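Local coordinates for Serine/threonine protein phosphatase Stp1 (Streptococcus agalactiae, PDB 2PK0) that probably removes phosphate from phosphoserine and phosphothreonine of target proteins, as a metal-dependent bacterial phosphatase of the PP2C family that binds magnesium, at residues A[19-24]-A[235-240]; A[37-42]-A[192-197]; A[103-108]-A[121-126]; A[116-121]-A[136-141]. All coordinates share one frame; numbering follows the deposited sequence.

Contact 1: residues A[19-24]-A[235-240]. With MG (magnesium ion), chain F.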
loop_
_atom_site.group_PDB
_atom_site.type_symbol
_atom_site.label_atom_id
_atom_site.label_comp_id
_atom_site.label_asym_id
_atom_site.label_seq_id
_atom_site.Cartn_x
_atom_site.Cartn_y
_atom_site.Cartn_z
ATOM N N SER A 19 18.111 6.705 7.297
ATOM C CA SER A 19 19.161 5.702 7.383
ATOM C C SER A 19 18.580 4.342 7.691
ATOM O O SER A 19 19.306 3.404 7.999
ATOM C CB SER A 19 20.134 6.068 8.492
ATOM O OG SER A 19 19.478 5.993 9.751
ATOM N N ASN A 20 17.262 4.241 7.616
ATOM C CA ASN A 20 16.596 2.997 7.919
ATOM C C ASN A 20 15.317 2.909 7.101
ATOM O O ASN A 20 14.498 3.829 7.112
ATOM C CB ASN A 20 16.308 2.932 9.421
ATOM C CG ASN A 20 15.833 1.584 9.859
ATOM O OD1 ASN A 20 15.094 1.461 10.821
ATOM N ND2 ASN A 20 16.238 0.565 9.145
ATOM N N ASN A 21 15.169 1.807 6.377
ATOM C CA ASN A 21 13.986 1.557 5.568
ATOM C C ASN A 21 13.008 0.674 6.331
ATOM O O ASN A 21 13.209 -0.531 6.400
ATOM C CB ASN A 21 14.386 0.851 4.270
ATOM C CG ASN A 21 13.255 0.798 3.245
ATOM O OD1 ASN A 21 12.123 1.192 3.518
ATOM N ND2 ASN A 21 13.571 0.317 2.051
ATOM N N GLN A 22 11.936 1.253 6.867
ATOM C CA GLN A 22 10.947 0.451 7.592
ATOM C C GLN A 22 9.732 0.088 6.715
ATOM O O GLN A 22 8.699 -0.360 7.222
ATOM C CB GLN A 22 10.492 1.158 8.875
ATOM C CG GLN A 22 11.620 1.661 9.773
ATOM C CD GLN A 22 11.100 2.258 11.069
ATOM O OE1 GLN A 22 10.322 3.229 11.068
ATOM N NE2 GLN A 22 11.525 1.676 12.192
ATOM N N ASP A 23 9.848 0.304 5.406
ATOM C CA ASP A 23 8.832 -0.179 4.485
ATOM C C ASP A 23 9.181 -1.618 4.126
ATOM O O ASP A 23 10.372 -1.961 4.093
ATOM C CB ASP A 23 8.816 0.636 3.193
ATOM C CG ASP A 23 8.151 2.009 3.335
ATOM O OD1 ASP A 23 7.548 2.323 4.383
ATOM O OD2 ASP A 23 8.238 2.784 2.354
ATOM N N PHE A 24 8.167 -2.447 3.854
ATOM C CA PHE A 24 8.389 -3.771 3.241
ATOM C C PHE A 24 7.413 -4.045 2.091
ATOM O O PHE A 24 6.251 -3.682 2.173
ATOM C CB PHE A 24 8.304 -4.897 4.284
ATOM C CG PHE A 24 9.205 -6.083 3.981
ATOM C CD1 PHE A 24 10.579 -6.002 4.181
ATOM C CD2 PHE A 24 8.683 -7.271 3.508
ATOM C CE1 PHE A 24 11.417 -7.095 3.904
ATOM C CE2 PHE A 24 9.504 -8.359 3.234
ATOM C CZ PHE A 24 10.873 -8.271 3.431
ATOM N N LEU A 235 12.299 12.553 1.833
ATOM C CA LEU A 235 12.211 12.653 3.284
ATOM C C LEU A 235 11.718 11.412 4.000
ATOM O O LEU A 235 11.737 11.360 5.221
ATOM C CB LEU A 235 11.316 13.812 3.699
ATOM C CG LEU A 235 11.650 15.204 3.174
ATOM C CD1 LEU A 235 10.728 16.195 3.804
ATOM C CD2 LEU A 235 13.076 15.580 3.458
ATOM N N ASP A 236 11.277 10.412 3.259
ATOM C CA ASP A 236 10.734 9.217 3.869
ATOM C C ASP A 236 11.078 8.060 2.954
ATOM O O ASP A 236 11.487 8.285 1.821
ATOM C CB ASP A 236 9.219 9.368 4.048
ATOM C CG ASP A 236 8.592 8.244 4.866
ATOM O OD1 ASP A 236 9.295 7.362 5.403
ATOM O OD2 ASP A 236 7.352 8.213 4.961
ATOM N N ASN A 237 10.948 6.836 3.465
ATOM C CA ASN A 237 11.086 5.632 2.663
ATOM C C ASN A 237 10.054 5.623 1.551
ATOM O O ASN A 237 8.897 5.946 1.783
ATOM C CB ASN A 237 10.904 4.383 3.523
ATOM C CG ASN A 237 11.803 4.361 4.743
ATOM O OD1 ASN A 237 11.388 3.912 5.816
ATOM N ND2 ASN A 237 13.043 4.812 4.587
ATOM N N ILE A 238 10.486 5.286 0.341
ATOM C CA ILE A 238 9.593 5.230 -0.822
ATOM C C ILE A 238 9.475 3.791 -1.252
ATOM O O ILE A 238 10.485 3.099 -1.334
ATOM C CB ILE A 238 10.192 5.975 -1.987
ATOM C CG1 ILE A 238 10.920 7.224 -1.491
ATOM C CG2 ILE A 238 9.135 6.296 -2.977
ATOM C CD1 ILE A 238 12.049 7.664 -2.401
ATOM N N THR A 239 8.258 3.326 -1.522
ATOM C CA THR A 239 8.028 1.915 -1.832
ATOM C C THR A 239 6.844 1.807 -2.761
ATOM O O THR A 239 5.784 2.331 -2.450
ATOM C CB THR A 239 7.776 1.109 -0.549
ATOM O OG1 THR A 239 9.001 1.032 0.199
ATOM C CG2 THR A 239 7.336 -0.296 -0.866
ATOM N N VAL A 240 7.035 1.185 -3.930
ATOM C CA VAL A 240 6.007 1.191 -4.973
ATOM C C VAL A 240 5.811 -0.185 -5.616
ATOM O O VAL A 240 6.784 -0.859 -5.975
ATOM C CB VAL A 240 6.312 2.242 -6.101
ATOM C CG1 VAL A 240 5.109 2.445 -7.002
ATOM C CG2 VAL A 240 6.716 3.586 -5.532
HETATM MG MG MG F . 6.115 6.481 5.247
HETATM O O HOH W 1 7.175 5.026 4.053
HETATM O O HOH W 2 8.576 3.378 6.648
HETATM O O HOH W 3 7.344 5.752 6.906
HETATM O O HOH W 4 5.170 7.411 6.950
#

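Contact 2: residues A[37-42]-A[192-197]. With MG (magnesium ion), chain E; MG (magnesium ion), chain F.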
loop_
_atom_site.group_PDB
_atom_site.type_symbol
_atom_site.label_atom_id
_atom_site.label_comp_id
_atom_site.label_asym_id
_atom_site.label_seq_id
_atom_site.Cartn_x
_atom_site.Cartn_y
_atom_site.Cartn_z
ATOM N N ILE A 37 -0.131 -8.964 -3.786
ATOM C CA ILE A 37 0.929 -7.999 -3.570
ATOM C C ILE A 37 0.636 -7.363 -2.243
ATOM O O ILE A 37 -0.484 -6.914 -2.006
ATOM C CB ILE A 37 0.874 -6.905 -4.620
ATOM C CG1 ILE A 37 1.227 -7.468 -5.994
ATOM C CG2 ILE A 37 1.797 -5.765 -4.257
ATOM C CD1 ILE A 37 0.779 -6.601 -7.107
ATOM N N ILE A 38 1.626 -7.372 -1.351
ATOM C CA ILE A 38 1.488 -6.773 -0.047
ATOM C C ILE A 38 2.552 -5.712 0.187
ATOM O O ILE A 38 3.735 -6.003 0.156
ATOM C CB ILE A 38 1.577 -7.820 1.067
ATOM C CG1 ILE A 38 0.811 -9.077 0.690
ATOM C CG2 ILE A 38 0.996 -7.265 2.361
ATOM C CD1 ILE A 38 0.757 -10.075 1.819
ATOM N N LEU A 39 2.108 -4.482 0.435
ATOM C CA LEU A 39 2.984 -3.353 0.756
ATOM C C LEU A 39 2.703 -2.900 2.192
ATOM O O LEU A 39 1.531 -2.747 2.575
ATOM C CB LEU A 39 2.718 -2.195 -0.223
ATOM C CG LEU A 39 3.618 -0.949 -0.254
ATOM C CD1 LEU A 39 3.600 -0.327 -1.614
ATOM C CD2 LEU A 39 3.223 0.128 0.772
ATOM N N ALA A 40 3.753 -2.643 2.978
ATOM C CA ALA A 40 3.542 -2.237 4.369
ATOM C C ALA A 40 4.491 -1.159 4.803
ATOM O O ALA A 40 5.687 -1.268 4.587
ATOM C CB ALA A 40 3.655 -3.418 5.288
ATOM N N ASP A 41 3.963 -0.114 5.425
ATOM C CA ASP A 41 4.810 0.944 5.941
ATOM C C ASP A 41 4.845 0.875 7.478
ATOM O O ASP A 41 3.894 1.266 8.146
ATOM C CB ASP A 41 4.305 2.298 5.430
ATOM C CG ASP A 41 5.088 3.496 5.965
ATOM O OD1 ASP A 41 5.916 3.406 6.911
ATOM O OD2 ASP A 41 4.867 4.590 5.421
ATOM N N GLY A 42 5.961 0.404 8.025
ATOM C CA GLY A 42 6.110 0.318 9.471
ATOM C C GLY A 42 6.507 1.607 10.178
ATOM O O GLY A 42 7.099 2.506 9.573
ATOM N N LEU A 192 -1.994 -0.017 -12.210
ATOM C CA LEU A 192 -2.280 0.019 -10.788
ATOM C C LEU A 192 -1.030 0.564 -10.140
ATOM O O LEU A 192 0.082 0.119 -10.464
ATOM C CB LEU A 192 -2.555 -1.382 -10.229
ATOM C CG LEU A 192 -3.074 -1.413 -8.781
ATOM C CD1 LEU A 192 -4.402 -0.670 -8.661
ATOM C CD2 LEU A 192 -3.210 -2.829 -8.302
ATOM N N VAL A 193 -1.198 1.530 -9.231
ATOM C CA VAL A 193 -0.074 2.097 -8.524
ATOM C C VAL A 193 -0.274 1.934 -7.019
ATOM O O VAL A 193 -1.101 2.596 -6.412
ATOM C CB VAL A 193 0.118 3.585 -8.867
ATOM C CG1 VAL A 193 1.395 4.151 -8.191
ATOM C CG2 VAL A 193 0.184 3.791 -10.370
ATOM N N VAL A 194 0.484 1.036 -6.415
ATOM C CA VAL A 194 0.400 0.846 -4.981
ATOM C C VAL A 194 1.648 1.462 -4.346
ATOM O O VAL A 194 2.766 1.103 -4.705
ATOM C CB VAL A 194 0.303 -0.661 -4.630
ATOM C CG1 VAL A 194 0.100 -0.839 -3.144
ATOM C CG2 VAL A 194 -0.836 -1.327 -5.396
ATOM N N ASN A 195 1.467 2.394 -3.416
ATOM C CA ASN A 195 2.622 3.058 -2.807
ATOM C C ASN A 195 2.499 3.468 -1.317
ATOM O O ASN A 195 1.400 3.637 -0.775
ATOM C CB ASN A 195 3.049 4.258 -3.645
ATOM C CG ASN A 195 1.998 5.315 -3.692
ATOM O OD1 ASN A 195 2.004 6.242 -2.890
ATOM N ND2 ASN A 195 1.071 5.183 -4.617
ATOM N N SER A 196 3.648 3.647 -0.673
ATOM C CA SER A 196 3.698 4.156 0.692
ATOM C C SER A 196 3.734 5.655 0.542
ATOM O O SER A 196 3.928 6.144 -0.575
ATOM C CB SER A 196 4.956 3.676 1.411
ATOM O OG SER A 196 6.118 4.113 0.731
ATOM N N ASP A 197 3.585 6.391 1.643
ATOM C CA ASP A 197 3.409 7.837 1.551
ATOM C C ASP A 197 4.626 8.573 0.992
ATOM O O ASP A 197 4.493 9.678 0.482
ATOM C CB ASP A 197 2.926 8.462 2.876
ATOM C CG ASP A 197 3.818 8.112 4.081
ATOM O OD1 ASP A 197 4.734 7.276 3.940
ATOM O OD2 ASP A 197 3.607 8.659 5.192
HETATM MG MG MG E . 7.304 3.956 8.162
HETATM MG MG MG F . 6.115 6.481 5.247
HETATM O O HOH W 5 2.742 5.109 3.839
HETATM O O HOH W 4 5.170 7.411 6.950
HETATM O O HOH W 6 6.018 5.495 9.223
HETATM O O HOH W 7 8.538 4.790 9.229
HETATM O O HOH W 3 7.344 5.752 6.906
HETATM O O HOH W 2 8.576 3.378 6.648
#

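Contact 3: residues A[103-108]-A[121-126]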
loop_
_atom_site.group_PDB
_atom_site.type_symbol
_atom_site.label_atom_id
_atom_site.label_comp_id
_atom_site.label_asym_id
_atom_site.label_seq_id
_atom_site.Cartn_x
_atom_site.Cartn_y
_atom_site.Cartn_z
ATOM N N GLY A 103 3.965 -0.571 14.802
ATOM C CA GLY A 103 2.809 -0.707 13.950
ATOM C C GLY A 103 3.139 -0.545 12.485
ATOM O O GLY A 103 4.221 -0.064 12.137
ATOM N N THR A 104 2.202 -0.931 11.623
ATOM C CA THR A 104 2.404 -0.759 10.201
ATOM C C THR A 104 1.132 -0.391 9.435
ATOM O O THR A 104 0.039 -0.730 9.850
ATOM C CB THR A 104 3.054 -2.004 9.563
ATOM O OG1 THR A 104 3.198 -1.777 8.158
ATOM C CG2 THR A 104 2.211 -3.240 9.784
ATOM N N THR A 105 1.274 0.318 8.317
ATOM C CA THR A 105 0.166 0.416 7.370
ATOM C C THR A 105 0.075 -0.899 6.593
ATOM O O THR A 105 1.011 -1.699 6.612
ATOM C CB THR A 105 0.356 1.538 6.324
ATOM O OG1 THR A 105 1.369 1.157 5.385
ATOM C CG2 THR A 105 0.711 2.846 6.966
ATOM N N ILE A 106 -1.028 -1.123 5.891
ATOM C CA ILE A 106 -1.054 -2.205 4.901
ATOM C C ILE A 106 -1.830 -1.871 3.622
ATOM O O ILE A 106 -2.830 -1.152 3.651
ATOM C CB ILE A 106 -1.558 -3.555 5.480
ATOM C CG1 ILE A 106 -0.920 -4.723 4.718
ATOM C CG2 ILE A 106 -3.095 -3.654 5.467
ATOM C CD1 ILE A 106 -1.609 -6.055 4.940
ATOM N N GLU A 107 -1.302 -2.356 2.501
ATOM C CA GLU A 107 -2.059 -2.510 1.265
ATOM C C GLU A 107 -1.898 -3.950 0.795
ATOM O O GLU A 107 -0.773 -4.413 0.548
ATOM C CB GLU A 107 -1.567 -1.567 0.153
ATOM C CG GLU A 107 -1.544 -0.086 0.482
ATOM C CD GLU A 107 -2.877 0.454 0.975
ATOM O OE1 GLU A 107 -3.937 0.009 0.503
ATOM O OE2 GLU A 107 -2.877 1.325 1.862
ATOM N N ALA A 108 -3.012 -4.659 0.681
ATOM C CA ALA A 108 -2.961 -6.024 0.226
ATOM C C ALA A 108 -3.863 -6.119 -0.987
ATOM O O ALA A 108 -5.040 -5.787 -0.917
ATOM C CB ALA A 108 -3.417 -6.963 1.325
ATOM N N VAL A 121 -5.251 -0.146 5.153
ATOM C CA VAL A 121 -5.158 0.313 6.535
ATOM C C VAL A 121 -3.998 1.305 6.627
ATOM O O VAL A 121 -2.864 0.919 6.402
ATOM C CB VAL A 121 -4.772 -0.847 7.505
ATOM C CG1 VAL A 121 -4.608 -0.323 8.947
ATOM C CG2 VAL A 121 -5.775 -1.966 7.481
ATOM N N GLY A 122 -4.260 2.569 6.954
ATOM C CA GLY A 122 -3.194 3.554 7.061
ATOM C C GLY A 122 -3.222 4.672 6.036
ATOM O O GLY A 122 -4.288 5.058 5.545
ATOM N N ASP A 123 -2.042 5.206 5.726
ATOM C CA ASP A 123 -1.910 6.298 4.762
ATOM C C ASP A 123 -1.115 5.903 3.515
ATOM O O ASP A 123 -0.662 6.753 2.746
ATOM C CB ASP A 123 -1.309 7.556 5.412
ATOM C CG ASP A 123 0.074 7.325 5.996
ATOM O OD1 ASP A 123 0.513 6.152 6.088
ATOM O OD2 ASP A 123 0.731 8.329 6.375
ATOM N N SER A 124 -0.935 4.608 3.323
ATOM C CA SER A 124 -0.436 4.110 2.056
ATOM C C SER A 124 -1.554 4.257 1.017
ATOM O O SER A 124 -2.720 4.458 1.362
ATOM C CB SER A 124 0.011 2.661 2.195
ATOM O OG SER A 124 1.194 2.551 2.955
ATOM N N ARG A 125 -1.218 4.217 -0.260
ATOM C CA ARG A 125 -2.226 4.521 -1.256
ATOM C C ARG A 125 -2.260 3.536 -2.392
ATOM O O ARG A 125 -1.276 2.825 -2.649
ATOM C CB ARG A 125 -2.011 5.906 -1.825
ATOM C CG ARG A 125 -2.115 6.983 -0.809
ATOM C CD ARG A 125 -2.464 8.252 -1.455
ATOM N NE ARG A 125 -2.610 9.294 -0.461
ATOM C CZ ARG A 125 -2.425 10.573 -0.730
ATOM N NH1 ARG A 125 -2.081 10.922 -1.960
ATOM N NH2 ARG A 125 -2.552 11.485 0.228
ATOM N N ILE A 126 -3.425 3.489 -3.041
ATOM C CA ILE A 126 -3.653 2.718 -4.251
ATOM C C ILE A 126 -4.346 3.613 -5.263
ATOM O O ILE A 126 -5.353 4.269 -4.941
ATOM C CB ILE A 126 -4.558 1.522 -3.997
ATOM C CG1 ILE A 126 -3.935 0.588 -2.963
ATOM C CG2 ILE A 126 -4.836 0.770 -5.282
ATOM C CD1 ILE A 126 -4.887 -0.470 -2.517
#

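Contact 4: residues A[116-121]-A[136-141]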
loop_
_atom_site.group_PDB
_atom_site.type_symbol
_atom_site.label_atom_id
_atom_site.label_comp_id
_atom_site.label_asym_id
_atom_site.label_seq_id
_atom_site.Cartn_x
_atom_site.Cartn_y
_atom_site.Cartn_z
ATOM N N ILE A 116 -9.298 -6.478 -9.384
ATOM C CA ILE A 116 -8.508 -6.462 -8.172
ATOM C C ILE A 116 -9.458 -6.360 -6.988
ATOM O O ILE A 116 -10.552 -5.803 -7.104
ATOM C CB ILE A 116 -7.517 -5.271 -8.103
ATOM C CG1 ILE A 116 -8.217 -3.964 -8.436
ATOM C CG2 ILE A 116 -6.373 -5.454 -9.071
ATOM C CD1 ILE A 116 -7.552 -2.780 -7.842
ATOM N N ILE A 117 -9.040 -6.928 -5.863
ATOM C CA ILE A 117 -9.650 -6.620 -4.596
ATOM C C ILE A 117 -8.560 -6.223 -3.586
ATOM O O ILE A 117 -7.540 -6.906 -3.436
ATOM C CB ILE A 117 -10.556 -7.761 -4.064
ATOM C CG1 ILE A 117 -11.122 -7.395 -2.678
ATOM C CG2 ILE A 117 -9.804 -9.067 -4.021
ATOM C CD1 ILE A 117 -12.330 -8.211 -2.250
ATOM N N PHE A 118 -8.764 -5.100 -2.911
ATOM C CA PHE A 118 -7.792 -4.679 -1.951
ATOM C C PHE A 118 -8.327 -4.566 -0.534
ATOM O O PHE A 118 -9.508 -4.339 -0.329
ATOM C CB PHE A 118 -7.118 -3.372 -2.395
ATOM C CG PHE A 118 -8.036 -2.172 -2.432
ATOM C CD1 PHE A 118 -8.282 -1.410 -1.281
ATOM C CD2 PHE A 118 -8.619 -1.767 -3.623
ATOM C CE1 PHE A 118 -9.107 -0.297 -1.314
ATOM C CE2 PHE A 118 -9.457 -0.641 -3.665
ATOM C CZ PHE A 118 -9.697 0.088 -2.518
ATOM N N ALA A 119 -7.418 -4.706 0.427
ATOM C CA ALA A 119 -7.640 -4.309 1.808
ATOM C C ALA A 119 -6.637 -3.199 2.121
ATOM O O ALA A 119 -5.481 -3.289 1.704
ATOM C CB ALA A 119 -7.429 -5.484 2.738
ATOM N N HIS A 120 -7.064 -2.186 2.882
ATOM C CA HIS A 120 -6.273 -0.959 3.088
ATOM C C HIS A 120 -6.392 -0.421 4.516
ATOM O O HIS A 120 -7.485 -0.282 5.023
ATOM C CB HIS A 120 -6.723 0.097 2.073
ATOM C CG HIS A 120 -6.559 1.510 2.533
ATOM N ND1 HIS A 120 -5.325 2.097 2.718
ATOM C CD2 HIS A 120 -7.477 2.468 2.802
ATOM C CE1 HIS A 120 -5.494 3.352 3.094
ATOM N NE2 HIS A 120 -6.788 3.601 3.158
ATOM N N VAL A 121 -5.251 -0.146 5.153
ATOM C CA VAL A 121 -5.158 0.313 6.535
ATOM C C VAL A 121 -3.998 1.305 6.627
ATOM O O VAL A 121 -2.864 0.919 6.402
ATOM C CB VAL A 121 -4.772 -0.847 7.505
ATOM C CG1 VAL A 121 -4.608 -0.323 8.947
ATOM C CG2 VAL A 121 -5.775 -1.966 7.481
ATOM N N LEU A 136 -7.512 8.184 -7.556
ATOM C CA LEU A 136 -7.292 7.709 -6.196
ATOM C C LEU A 136 -8.389 6.744 -5.746
ATOM O O LEU A 136 -9.568 7.025 -5.895
ATOM C CB LEU A 136 -7.183 8.894 -5.237
ATOM C CG LEU A 136 -7.057 8.617 -3.737
ATOM C CD1 LEU A 136 -5.801 7.800 -3.383
ATOM C CD2 LEU A 136 -7.107 9.910 -2.954
ATOM N N LEU A 137 -7.989 5.598 -5.207
ATOM C CA LEU A 137 -8.941 4.560 -4.775
ATOM C C LEU A 137 -9.141 4.443 -3.257
ATOM O O LEU A 137 -10.181 3.981 -2.821
ATOM C CB LEU A 137 -8.530 3.187 -5.321
ATOM C CG LEU A 137 -8.530 3.021 -6.840
ATOM C CD1 LEU A 137 -8.397 1.533 -7.219
ATOM C CD2 LEU A 137 -9.787 3.651 -7.458
ATOM N N THR A 138 -8.138 4.830 -2.470
ATOM C CA THR A 138 -8.165 4.687 -1.020
ATOM C C THR A 138 -8.272 6.043 -0.357
ATOM O O THR A 138 -8.039 7.069 -0.973
ATOM C CB THR A 138 -6.883 4.041 -0.488
ATOM O OG1 THR A 138 -5.756 4.780 -0.963
ATOM C CG2 THR A 138 -6.762 2.607 -0.957
ATOM N N SER A 139 -8.632 6.049 0.912
ATOM C CA SER A 139 -8.698 7.293 1.642
ATOM C C SER A 139 -7.754 7.149 2.823
ATOM O O SER A 139 -7.789 6.134 3.508
ATOM C CB SER A 139 -10.137 7.570 2.087
ATOM O OG SER A 139 -10.207 8.750 2.872
ATOM N N ASP A 140 -6.887 8.140 3.020
ATOM C CA ASP A 140 -5.885 8.098 4.075
ATOM C C ASP A 140 -6.590 7.977 5.432
ATOM O O ASP A 140 -7.540 8.703 5.691
ATOM C CB ASP A 140 -5.020 9.370 4.053
ATOM C CG ASP A 140 -3.923 9.350 2.972
ATOM O OD1 ASP A 140 -3.854 8.377 2.198
ATOM O OD2 ASP A 140 -3.121 10.316 2.893
ATOM N N HIS A 141 -6.166 7.046 6.284
ATOM C CA HIS A 141 -6.687 7.040 7.641
ATOM C C HIS A 141 -5.873 7.995 8.477
ATOM O O HIS A 141 -4.908 7.613 9.120
ATOM C CB HIS A 141 -6.700 5.638 8.233
ATOM C CG HIS A 141 -7.561 4.697 7.464
ATOM N ND1 HIS A 141 -7.198 3.396 7.206
ATOM C CD2 HIS A 141 -8.750 4.886 6.850
ATOM C CE1 HIS A 141 -8.132 2.818 6.470
ATOM N NE2 HIS A 141 -9.088 3.700 6.242
#

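Contact 1: residues A[19-24]-A[235-240]
Asn237 plugs its amide into the loop at Asn20 to Gln22, and its side chain can be read atom by atom. CB lies 3.3 Å from OD2 of Asp23, with OD1 of Asn21 beside it. CG stays anti to its own carbonyl carbon (chi1 -53°), and this sends the amide up against the backbone of the loop. There the two amide atoms divide the work. OD1 accepts from N of Gln22 at 2.9 Å, the donor standing well above the carbonyl plane. ND2 gives one proton to O of Asn20 at 3.1 Å, close to the amide plane, and is also bonded to Ile14 O. A single side chain thereby ties residues 20 and 22 to the entrance of strand 238-245. The loop has its own brace: OD1 of Asn21 accepts from N of Asp23 at 3.1 Å, an Asx turn, while its ND2 bonds Thr12. Asp23 meets Thr239 with the side chains running past each other in opposite directions; OG1 of Thr239, 2.9 Å from OD2 of Asp23, also has Thr12 within reach, and OD2 is bonded to Ser196 as well. One residue before Asn237, OD2 of Asp236 binds magnesium at 2.1 Å. Water 1 on that metal sits 2.7 Å from OD1 of Asp23, which places Asp23 in the second shell. Asp41 and Asp197 complete the protein ligands. Two segments, one leading into a strand of each sheet, converging on a magnesium site at the mouth of paired β-sheets are characteristic of the PP2C phosphatase fold.

Contact 2: residues A[37-42]-A[192-197]
OD2 of Asp41 is gripped by magnesium F at 2.3 Å and by a proton apparently given by water 5. OD1 of Asp197 binds the same ion at 2.1 Å and lies beside OD2 with no bond between the two oxygens. This is the metal centre of the PP2C β-sandwich, where strand 35-43 of one sheet faces strand 191-195 of the other. The two aspartate side chains cross at about a right angle and lie close because they share the ion; Asp236 adds a third carboxylate, and three waters fill the shell. Water 5 makes a second link, accepting from N of Asp197 at 2.7 Å. Asp41 also bridges outward, its OD1 binding magnesium E at 1.9 Å, and O of Gly42 joins the same ion. Water 3 lies 2.2 Å from each magnesium ion; in relatives such a bridging water is the proposed nucleophile. Behind the metals the chemistry becomes mainly apolar. CG of Leu39 is anti to its backbone N (chi1 -172°), and the two methyls part: CD1 reaches CG1 of Val194 at 3.9 Å and also lies near O of Val194, while CD2 lies 4.0 Å from CB of Ser196, which faces it.

Contact 3: residues A[103-108]-A[121-126]
The carboxylate of Glu107 meets two neighbours of the second segment: CB of Ser124 lies by OE2, near the carboxylate plane and 3.2 Å away, and the CG1-CD1 arm of Ile126 is displaced to one face, by OE1. A bend at chi2 (-54°) folds the chain back so that the group comes up beside the second segment, and His120 ND1 holds OE2 by a hydrogen bond. The second flat group belongs to Asp123, whose OD1 meets the CG2 methyl of Thr105 at 3.4 Å, the two side chains crossing at about a right angle. Its other oxygen is close to Asp197, a like charge. The backbone framework is the end of a β-hairpin, strand 103-112 paired with 115-121. Ile106 and Val121 form an antiparallel hydrogen-bonded pair: N of Ile106 gives its proton to O of Val121 at 2.8 Å, and N of Val121 returns one to O of Ile106 at 3.0 Å. On the face turned to helix 48-64, CG2 of Ile106 touches CG2 of Val121 at 3.8 Å. Directly afterwards the chain leaves this sheet at Gly122 and crosses the sandwich to strand 125-130. With phi at 114° and psi at -152°, a CB on Gly122 would press on the carbonyl O of Val121 and collide with CG2 of Thr105. Ser124 and Thr105 share a hydrogen bond across the turn, OG to OG1 at 2.8 Å. Thr105 OG1 is also bonded to N of Asp41, coupling the crossover to a metal-binding strand.

Contact 4: residues A[116-121]-A[136-141]
Ile116 opens the contact lightly, its CD1 resting 4.4 Å from CD1 of Leu137. Two residues on, Phe118 lifts its ring from the strand with CG between the backbone N and the carbonyl carbon (chi1 66°), which carries the tip to the loop. CE1 there meets CG2 of Thr138 at 3.7 Å, and CE2 approaches CB of Leu137. His120 does most of the holding. Over one face of its imidazole, nearly above the centre, stands CB of Thr138 in a CH-π contact, while at the edge NE2 gives its proton to O of Ser139 at 2.7 Å. That bond is nearly straight (166°) and runs in the ring plane, although NE2 stands above the carbonyl plane of Ser139. With ND1 bonded to Glu107, both ring nitrogens face acceptors; a protonated, charged ring would be consistent with this. The imidazole of His141 adds an offset stack, tip to tip, with centroids 4.6 Å apart and planes at 28°; NE2 of His120 lies over its face toward the rim. Val121 finishes the walk, presenting CA at the edge of the His141 ring, 3.8 Å from ND1. Asp180 and the backbone N of Gly122 bond the two nitrogens of His141, fixing its rotation. Strand 115-121 lies between 103-112 and 180-185 in its sheet. Ile117 and Ala119 turn to helix 72-96, whereas Phe118 looks the other way onto Ile126 of strand 125-130, and the loop 136-141 runs along that side before helix 143-149 begins.

Overall arrangement
From the metal site inward, the four contacts sample one sandwich at different depths. Contacts 2, 3 and 4 are buried. Contact 2 sits at the centre of the chain and joins facing strands of the two sheets; contact 1, about 10 Å away between centres, is only partly buried and lies at the metal end. They share one magnesium ion and several of the waters about the metal centre. Amides and water carry contact 1, metal bonds and apolar packing contact 2, whereas contact 3 relies on backbone pairing and hydroxyls, and contact 4 on stacked and packed rings. Contacts 3 and 4 have Val121 in common. Contact 3 lies against contact 2 as well, through Asp41 with Thr105 and Asn195 with Arg125.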